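Local coordinates for protein interacting with Hsp90 1 (Saccharomyces cerevisiae, PDB 4CGU) that takes part in pre-rRNA processing, is required for the NOP58-snoRNA interaction, and is represented here by its C-terminal CS domain, at residues P79-M85 / I97-A103; A141-I145 / L154-I158. One frame throughout, in Å; residues are numbered along the deposited sequence.

Interaction 1: P79-M85 / I97-A103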
loop_
_atom_site.group_PDB
_atom_site.type_symbol
_atom_site.label_atom_id
_atom_site.label_comp_id
_atom_site.label_asym_id
_atom_site.label_seq_id
_atom_site.Cartn_x
_atom_site.Cartn_y
_atom_site.Cartn_z
ATOM N N PRO B 79 -1.233 -28.940 -5.424
ATOM C CA PRO B 79 -0.427 -28.515 -4.275
ATOM C C PRO B 79 -1.106 -28.847 -2.953
ATOM O O PRO B 79 -2.329 -28.857 -2.866
ATOM C CB PRO B 79 -0.332 -26.996 -4.459
ATOM C CG PRO B 79 -1.556 -26.637 -5.222
ATOM C CD PRO B 79 -1.785 -27.791 -6.165
ATOM N N GLU B 80 -0.305 -29.128 -1.936
ATOM C CA GLU B 80 -0.817 -29.380 -0.603
ATOM C C GLU B 80 -0.223 -28.347 0.341
ATOM O O GLU B 80 0.872 -28.539 0.874
ATOM C CB GLU B 80 -0.436 -30.792 -0.153
ATOM C CG GLU B 80 -0.955 -31.174 1.221
ATOM C CD GLU B 80 -0.602 -32.594 1.597
ATOM O OE1 GLU B 80 -0.047 -33.312 0.739
ATOM O OE2 GLU B 80 -0.881 -32.992 2.746
ATOM N N TYR B 81 -0.937 -27.242 0.536
ATOM C CA TYR B 81 -0.436 -26.158 1.377
ATOM C C TYR B 81 -0.723 -26.376 2.853
ATOM O O TYR B 81 -1.802 -26.826 3.228
ATOM C CB TYR B 81 -1.021 -24.810 0.947
ATOM C CG TYR B 81 -0.732 -24.431 -0.489
ATOM C CD1 TYR B 81 0.566 -24.179 -0.917
ATOM C CD2 TYR B 81 -1.761 -24.317 -1.417
ATOM C CE1 TYR B 81 0.831 -23.823 -2.233
ATOM C CE2 TYR B 81 -1.503 -23.967 -2.734
ATOM C CZ TYR B 81 -0.209 -23.721 -3.136
ATOM O OH TYR B 81 0.038 -23.373 -4.446
ATOM N N GLU B 82 0.259 -26.044 3.682
ATOM C CA GLU B 82 0.084 -26.019 5.122
ATOM C C GLU B 82 0.574 -24.681 5.647
ATOM O O GLU B 82 1.624 -24.179 5.231
ATOM C CB GLU B 82 0.822 -27.179 5.786
ATOM C CG GLU B 82 0.161 -28.525 5.522
ATOM C CD GLU B 82 0.850 -29.670 6.227
ATOM O OE1 GLU B 82 1.789 -29.412 7.005
ATOM O OE2 GLU B 82 0.451 -30.831 6.002
ATOM N N VAL B 83 -0.208 -24.103 6.553
ATOM C CA VAL B 83 0.035 -22.759 7.039
ATOM C C VAL B 83 0.425 -22.752 8.513
ATOM O O VAL B 83 -0.165 -23.463 9.333
ATOM C CB VAL B 83 -1.221 -21.890 6.856
ATOM C CG1 VAL B 83 -0.931 -20.444 7.231
ATOM C CG2 VAL B 83 -1.729 -21.992 5.424
ATOM N N LYS B 84 1.435 -21.956 8.840
ATOM C CA LYS B 84 1.784 -21.689 10.227
ATOM C C LYS B 84 1.760 -20.188 10.439
ATOM O O LYS B 84 2.036 -19.424 9.522
ATOM C CB LYS B 84 3.178 -22.217 10.555
ATOM C CG LYS B 84 3.324 -23.723 10.452
ATOM C CD LYS B 84 4.741 -24.138 10.795
ATOM C CE LYS B 84 4.905 -25.648 10.780
ATOM N NZ LYS B 84 6.314 -26.039 11.059
HETATM N N MSE B 85 1.430 -19.764 11.648
HETATM C CA MSE B 85 1.435 -18.353 11.973
HETATM C C MSE B 85 2.152 -18.155 13.295
HETATM O O MSE B 85 2.080 -19.005 14.181
HETATM C CB MSE B 85 -0.000 -17.816 12.013
HETATM C CG MSE B 85 -0.674 -17.840 10.638
HETATM SE SE MSE B 85 -2.576 -17.412 10.608
HETATM C CE MSE B 85 -2.459 -15.502 10.823
ATOM N N ILE B 97 3.555 -15.314 8.642
ATOM C CA ILE B 97 2.818 -16.448 8.104
ATOM C C ILE B 97 3.745 -17.259 7.211
ATOM O O ILE B 97 4.392 -16.705 6.329
ATOM C CB ILE B 97 1.631 -15.973 7.255
ATOM C CG1 ILE B 97 0.813 -14.940 8.032
ATOM C CG2 ILE B 97 0.769 -17.156 6.814
ATOM C CD1 ILE B 97 -0.188 -14.204 7.183
ATOM N N LEU B 98 3.817 -18.564 7.456
ATOM C CA LEU B 98 4.539 -19.490 6.593
ATOM C C LEU B 98 3.558 -20.344 5.817
ATOM O O LEU B 98 2.716 -21.028 6.403
ATOM C CB LEU B 98 5.439 -20.417 7.414
ATOM C CG LEU B 98 6.488 -19.784 8.322
ATOM C CD1 LEU B 98 7.449 -20.838 8.855
ATOM C CD2 LEU B 98 7.239 -18.713 7.570
ATOM N N ILE B 99 3.659 -20.305 4.496
ATOM C CA ILE B 99 2.848 -21.177 3.665
ATOM C C ILE B 99 3.774 -22.144 2.949
ATOM O O ILE B 99 4.645 -21.731 2.189
ATOM C CB ILE B 99 2.033 -20.393 2.633
ATOM C CG1 ILE B 99 1.155 -19.351 3.334
ATOM C CG2 ILE B 99 1.200 -21.352 1.779
ATOM C CD1 ILE B 99 0.144 -18.710 2.427
ATOM N N GLU B 100 3.584 -23.432 3.204
ATOM C CA GLU B 100 4.492 -24.450 2.705
ATOM C C GLU B 100 3.770 -25.480 1.836
ATOM O O GLU B 100 2.737 -26.014 2.227
ATOM C CB GLU B 100 5.163 -25.139 3.892
ATOM C CG GLU B 100 6.210 -26.148 3.520
ATOM C CD GLU B 100 6.967 -26.681 4.723
ATOM O OE1 GLU B 100 6.882 -26.059 5.806
ATOM O OE2 GLU B 100 7.641 -27.725 4.587
ATOM N N ASN B 101 4.304 -25.751 0.649
ATOM C CA ASN B 101 3.740 -26.796 -0.197
ATOM C C ASN B 101 4.394 -28.137 0.127
ATOM O O ASN B 101 5.614 -28.273 0.046
ATOM C CB ASN B 101 3.912 -26.452 -1.678
ATOM C CG ASN B 101 3.087 -27.351 -2.596
ATOM O OD1 ASN B 101 2.623 -28.423 -2.197
ATOM N ND2 ASN B 101 2.906 -26.913 -3.837
ATOM N N LYS B 102 3.575 -29.120 0.491
ATOM C CA LYS B 102 4.071 -30.430 0.918
ATOM C C LYS B 102 3.890 -31.523 -0.135
ATOM O O LYS B 102 4.310 -32.660 0.073
ATOM C CB LYS B 102 3.364 -30.868 2.203
ATOM C CG LYS B 102 3.467 -29.880 3.346
ATOM C CD LYS B 102 4.774 -30.030 4.095
ATOM C CE LYS B 102 4.683 -29.389 5.473
ATOM N NZ LYS B 102 5.940 -29.544 6.252
ATOM N N ALA B 103 3.251 -31.190 -1.251
ATOM C CA ALA B 103 2.982 -32.180 -2.289
ATOM C C ALA B 103 4.279 -32.611 -2.969
ATOM O O ALA B 103 5.052 -31.769 -3.425
ATOM C CB ALA B 103 1.999 -31.628 -3.308
HETATM O O HOH W 1 2.509 -35.202 1.436
#

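Interaction 2: A141-I145 / L154-I158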
loop_
_atom_site.group_PDB
_atom_site.type_symbol
_atom_site.label_atom_id
_atom_site.label_comp_id
_atom_site.label_asym_id
_atom_site.label_seq_id
_atom_site.Cartn_x
_atom_site.Cartn_y
_atom_site.Cartn_z
ATOM N N ALA B 141 0.866 -1.589 2.240
ATOM C CA ALA B 141 2.188 -1.193 1.786
ATOM C C ALA B 141 3.279 -1.948 2.543
ATOM O O ALA B 141 4.366 -2.162 2.016
ATOM C CB ALA B 141 2.373 0.316 1.948
ATOM N N ASP B 142 2.977 -2.358 3.774
ATOM C CA ASP B 142 3.976 -2.969 4.652
ATOM C C ASP B 142 3.910 -4.493 4.675
ATOM O O ASP B 142 4.724 -5.142 5.335
ATOM C CB ASP B 142 3.840 -2.436 6.081
ATOM C CG ASP B 142 4.122 -0.946 6.180
ATOM O OD1 ASP B 142 4.789 -0.408 5.272
ATOM O OD2 ASP B 142 3.682 -0.318 7.168
ATOM N N ILE B 143 2.939 -5.064 3.969
ATOM C CA ILE B 143 2.866 -6.515 3.852
ATOM C C ILE B 143 4.012 -7.008 2.984
ATOM O O ILE B 143 4.040 -6.756 1.783
ATOM C CB ILE B 143 1.531 -6.976 3.245
ATOM C CG1 ILE B 143 0.362 -6.463 4.093
ATOM C CG2 ILE B 143 1.500 -8.512 3.108
ATOM C CD1 ILE B 143 -1.003 -6.782 3.515
ATOM N N LYS B 144 4.967 -7.698 3.599
ATOM C CA LYS B 144 6.130 -8.199 2.876
ATOM C C LYS B 144 5.985 -9.686 2.611
ATOM O O LYS B 144 5.826 -10.471 3.542
ATOM C CB LYS B 144 7.415 -7.938 3.667
ATOM C CG LYS B 144 7.672 -6.468 3.953
ATOM C CD LYS B 144 7.778 -5.674 2.657
ATOM C CE LYS B 144 7.693 -4.175 2.906
ATOM N NZ LYS B 144 6.764 -3.521 1.933
ATOM N N ILE B 145 6.051 -10.067 1.340
ATOM C CA ILE B 145 5.940 -11.467 0.949
ATOM C C ILE B 145 7.172 -11.937 0.176
ATOM O O ILE B 145 7.470 -11.429 -0.905
ATOM C CB ILE B 145 4.695 -11.707 0.074
ATOM C CG1 ILE B 145 3.427 -11.250 0.801
ATOM C CG2 ILE B 145 4.591 -13.173 -0.309
ATOM C CD1 ILE B 145 2.155 -11.500 0.020
ATOM N N LEU B 154 6.361 -19.693 1.113
ATOM C CA LEU B 154 6.054 -18.272 1.205
ATOM C C LEU B 154 6.223 -17.819 2.647
ATOM O O LEU B 154 5.705 -18.458 3.565
ATOM C CB LEU B 154 4.611 -17.997 0.781
ATOM C CG LEU B 154 4.226 -17.853 -0.688
ATOM C CD1 LEU B 154 2.750 -17.471 -0.790
ATOM C CD2 LEU B 154 5.102 -16.838 -1.407
ATOM N N TYR B 155 6.964 -16.727 2.831
ATOM C CA TYR B 155 7.137 -16.062 4.117
ATOM C C TYR B 155 6.452 -14.708 4.038
ATOM O O TYR B 155 6.824 -13.875 3.221
ATOM C CB TYR B 155 8.623 -15.814 4.400
ATOM C CG TYR B 155 9.461 -17.059 4.570
ATOM C CD1 TYR B 155 9.913 -17.776 3.469
ATOM C CD2 TYR B 155 9.815 -17.510 5.833
ATOM C CE1 TYR B 155 10.686 -18.918 3.626
ATOM C CE2 TYR B 155 10.584 -18.650 6.003
ATOM C CZ TYR B 155 11.017 -19.348 4.897
ATOM O OH TYR B 155 11.785 -20.477 5.068
ATOM N N ILE B 156 5.465 -14.476 4.895
ATOM C CA ILE B 156 4.716 -13.226 4.880
ATOM C C ILE B 156 4.852 -12.474 6.203
ATOM O O ILE B 156 4.540 -13.009 7.261
ATOM C CB ILE B 156 3.231 -13.493 4.594
ATOM C CG1 ILE B 156 3.085 -14.247 3.268
ATOM C CG2 ILE B 156 2.444 -12.191 4.594
ATOM C CD1 ILE B 156 1.714 -14.838 3.047
ATOM N N TYR B 157 5.325 -11.234 6.138
ATOM C CA TYR B 157 5.530 -10.432 7.340
ATOM C C TYR B 157 4.613 -9.226 7.349
ATOM O O TYR B 157 4.609 -8.432 6.407
ATOM C CB TYR B 157 6.987 -9.983 7.449
ATOM C CG TYR B 157 7.951 -11.136 7.613
ATOM C CD1 TYR B 157 8.434 -11.828 6.506
ATOM C CD2 TYR B 157 8.368 -11.544 8.877
ATOM C CE1 TYR B 157 9.318 -12.888 6.654
ATOM C CE2 TYR B 157 9.243 -12.604 9.033
ATOM C CZ TYR B 157 9.714 -13.270 7.921
ATOM O OH TYR B 157 10.585 -14.317 8.081
ATOM N N ILE B 158 3.828 -9.099 8.415
ATOM C CA ILE B 158 2.861 -8.015 8.532
ATOM C C ILE B 158 2.958 -7.323 9.891
ATOM O O ILE B 158 2.966 -7.973 10.932
ATOM C CB ILE B 158 1.423 -8.538 8.328
ATOM C CG1 ILE B 158 1.300 -9.220 6.962
ATOM C CG2 ILE B 158 0.422 -7.401 8.447
ATOM C CD1 ILE B 158 -0.044 -9.857 6.709
ATOM O OXT ILE B 158 3.025 -6.099 9.990
#

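Interaction 1: P79-M85 / I97-A103
The side-chain oxygen OD1 of N101 is gripped by two backbone N-H groups from opposite faces of its amide plane. One is E80 N, 3.0 Å from N101 OD1 and well above that plane (46° out of it). The other is A103 N, two residues on, which makes an Asx turn. With CG anti to its own backbone N (chi1 -168°), the N101 amide swings towards 79-85, where ND2 of N101 packs 3.3 Å from P79 CB. Beside this site K102 N donates to E80 O at 2.8 Å.

The antiparallel strand pairing starts at Y81 with N101. E82 with E100 and K84 with L98 each form a two-bond pair. The face carrying Y81, V83, M85, I97, I99 and N101 is largely apolar, with its polar groups at the N101 end, where Y81 OH and N101 ND2 are hydrogen-bonded to D109. V83 CG1 lies 3.7 Å from I97 CG2, the two side chains side by side. I99 CG2 approaches the Y81 ring obliquely, 4.0 Å from Y81 CD1. I130 packs over V83, M85, I97 and I99.

The face of E82, K84, L98 and E100 is mostly charged; K102 reaches over it from the loop. K102 bends at chi2 (-83°) and crosses E82 at about a right angle. K102 NZ forms a salt bridge with E100 OE2 (3.0 Å), though its hydrogen bond is weak. E100, and more weakly E82, would tend to stabilise the lysine cation. The bonds to OD1 and from ND2 would hold the N101 amide's rotation where regular pairing stops.

Interaction 2: A141-I145 / L154-I158
The Y157 ring has the K144 carbonyl oxygen at its edge, near the ring plane, with Y157 CD1 4.2 Å from K144 O. From there the ring leads away from 141-145. It meets the ring of Y93, with the planes at about 60°, and stands edge-to-face with an aromatic side chain of another protein's chain, whose backbone is hydrogen-bonded to Y157 OH.

K144 and Y157 form an antiparallel hydrogen-bonded pair. K144 N reaches Y157 O at 2.9 Å, and Y157 N reaches K144 O at 2.8 Å. Both bonds are nearly straight (173° and 168°). The K144 side chain bends at chi2 and chi4 and curls back, and K144 NZ donates a hydrogen bond to A141 O (2.8 Å), in the carbonyl plane.

I145 CG1 meets I156 CG1 at 3.9 Å, the two side chains lying side by side. I145 CG2 touches L154 CD2 at 3.9 Å, and I143 CG2 packs on I158 CG1, also at 3.9 Å.

I145 pairs in parallel with a strand of the partner chain, which continues the sheet across the interface, and D142 forms a salt bridge with a basic side chain of that chain. The motif is a C-terminal antiparallel beta hairpin, within the beta sandwich characteristic of CS domains.

Overall arrangement
Interactions 1 and 2 are two hairpins of one antiparallel sheet, in the order 81-87, 95-101, 153-157, 144-148. Their centres lie about 15 Å apart, on opposite sides of the chain's centre. They join through the inner strands: I156 N lies 2.9 Å from I97 O, and L154 N lies 2.9 Å from I99 O, both probable hydrogen bonds. On one face L98 CD2 packs 3.3 Å from Y155 CD2. On the other, I99 CD1 lies 4.2 Å from I156 CD1, and I124 touches I99, L154 and I156. The sheet's two edges differ: no other protein of the assembly touches interaction 1, whereas interaction 2 lies at the interface with the partner protein.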